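Local coordinates for tryptophan synthase alpha chain (Chlamydia trachomatis, PDB 6V82), which probably cleaves indoleglycerol phosphate to indole and glyceraldehyde 3-phosphate, the alpha-subunit half of the last step of tryptophan biosynthesis, at residues 97-100 against 101-105. Residues are numbered along the deposited sequence; the frame is centred on the assembly and turned at random.
Sequences YYNP and LLQRD
In the short helix 98-102, which follows strand 92-96 of the TIM barrel, and the residue after it, Tyr98 meets Leu102 and Asn99 meets Gln103, each pair four residues apart. Leu102 CB sits over one face of the Tyr98 ring, 4.0 Å from its centroid and displaced toward the rim, a CH-pi contact. Leu102 CD1 reaches on to Tyr98 OH, 3.7 Å away. Tyr98 CG lies anti to its own N (chi1 -173°), which turns one ring face to Leu102 CB. The backbone O of Tyr98 takes two bonds: a straight one from Leu102 N at 2.8 Å, and a more bent one from Leu101 N, which comes from above the carbonyl plane. One step on, Gln103 N bonds to Asn99 O at 2.9 Å, and the side chains repeat the link as Gln103 NE2 donates a hydrogen bond to Asn99 OD1 at 2.9 Å. This donor stands above the Asn99 carbonyl plane, although OD1 lies close to the amide plane of Gln103; the two amides are turned 49° apart. The bend of the Gln103 chain at chi2 (-55°) leaves NE2 facing Asn99 OD1. Beyond it, a water lies within hydrogen-bonding distance of Pro100 O and accepts from Arg104 NH2 at the guanidinium edge. Tyr98 OH and Arg104 NH2 also bond to a chain of another protein, while Tyr97 OH, just before the helix, bonds to Asp55, a predicted proton acceptor. Gln103 thus adds a bond from within the chain to an Asn99 amide whose OD1 and ND2 both bond the other protein's backbone; together these probably set its rotation.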
# COMPACT_ATOMS: atom_id res chain seq x y z
N TYR A 97 -22.11 -32.34 15.23
CA TYR A 97 -21.82 -31.04 15.80
C TYR A 97 -23.07 -30.49 16.47
O TYR A 97 -24.19 -30.96 16.24
CB TYR A 97 -21.27 -30.10 14.72
CG TYR A 97 -19.85 -30.46 14.42
CD1 TYR A 97 -19.54 -31.59 13.66
CD2 TYR A 97 -18.81 -29.73 14.95
CE1 TYR A 97 -18.24 -31.94 13.41
CE2 TYR A 97 -17.49 -30.08 14.71
CZ TYR A 97 -17.22 -31.19 13.94
OH TYR A 97 -15.92 -31.54 13.68
N TYR A 98 -22.88 -29.49 17.33
CA TYR A 98 -23.98 -29.06 18.18
C TYR A 98 -25.07 -28.38 17.37
O TYR A 98 -26.26 -28.63 17.59
CB TYR A 98 -23.47 -28.12 19.27
CG TYR A 98 -24.53 -27.78 20.28
CD1 TYR A 98 -25.61 -28.63 20.51
CD2 TYR A 98 -24.46 -26.60 21.00
CE1 TYR A 98 -26.61 -28.30 21.45
CE2 TYR A 98 -25.43 -26.27 21.93
CZ TYR A 98 -26.50 -27.12 22.16
OH TYR A 98 -27.43 -26.75 23.09
N ASN A 99 -24.69 -27.52 16.42
CA ASN A 99 -25.66 -26.62 15.81
C ASN A 99 -26.79 -27.34 15.07
O ASN A 99 -27.96 -26.93 15.24
CB ASN A 99 -24.96 -25.62 14.89
CG ASN A 99 -25.84 -24.44 14.58
OD1 ASN A 99 -26.25 -23.71 15.48
ND2 ASN A 99 -26.16 -24.25 13.29
N PRO A 100 -26.55 -28.36 14.24
CA PRO A 100 -27.69 -29.04 13.60
C PRO A 100 -28.69 -29.61 14.60
O PRO A 100 -29.87 -29.78 14.25
CB PRO A 100 -27.01 -30.14 12.77
CG PRO A 100 -25.65 -29.58 12.50
CD PRO A 100 -25.27 -28.92 13.78
N LEU A 101 -28.26 -29.93 15.83
CA LEU A 101 -29.21 -30.39 16.83
C LEU A 101 -29.77 -29.22 17.64
O LEU A 101 -30.96 -29.23 17.98
CB LEU A 101 -28.57 -31.43 17.76
CG LEU A 101 -28.19 -32.72 17.02
CD1 LEU A 101 -27.29 -33.64 17.83
CD2 LEU A 101 -29.45 -33.47 16.61
N LEU A 102 -28.96 -28.20 17.89
CA LEU A 102 -29.46 -26.99 18.55
C LEU A 102 -30.58 -26.33 17.75
O LEU A 102 -31.49 -25.73 18.32
CB LEU A 102 -28.32 -26.01 18.78
CG LEU A 102 -28.67 -24.60 19.27
CD1 LEU A 102 -29.26 -24.64 20.67
CD2 LEU A 102 -27.43 -23.72 19.22
N GLN A 103 -30.52 -26.43 16.41
CA GLN A 103 -31.54 -25.81 15.57
C GLN A 103 -32.80 -26.66 15.45
O GLN A 103 -33.80 -26.17 14.91
CB GLN A 103 -30.97 -25.56 14.17
CG GLN A 103 -29.77 -24.66 14.14
CD GLN A 103 -30.03 -23.34 14.83
OE1 GLN A 103 -31.11 -22.76 14.70
NE2 GLN A 103 -29.05 -22.86 15.56
N ARG A 104 -32.77 -27.91 15.91
CA ARG A 104 -33.96 -28.74 16.00
C ARG A 104 -34.60 -28.52 17.38
O ARG A 104 -34.18 -27.66 18.15
CB ARG A 104 -33.62 -30.20 15.74
CG ARG A 104 -32.91 -30.47 14.41
CD ARG A 104 -33.90 -30.66 13.24
NE ARG A 104 -34.82 -29.53 13.06
CZ ARG A 104 -34.55 -28.44 12.35
NH1 ARG A 104 -35.45 -27.48 12.24
NH2 ARG A 104 -33.37 -28.31 11.74
N ASP A 105 -35.61 -29.31 17.71
CA ASP A 105 -36.28 -29.15 18.99
C ASP A 105 -36.33 -30.48 19.73
O ASP A 105 -35.80 -31.50 19.26
CB ASP A 105 -37.69 -28.59 18.82
CG ASP A 105 -38.53 -29.42 17.88
OD1 ASP A 105 -38.00 -30.40 17.30
OD2 ASP A 105 -39.73 -29.10 17.73
O HOH W 1 -30.97 -29.83 11.79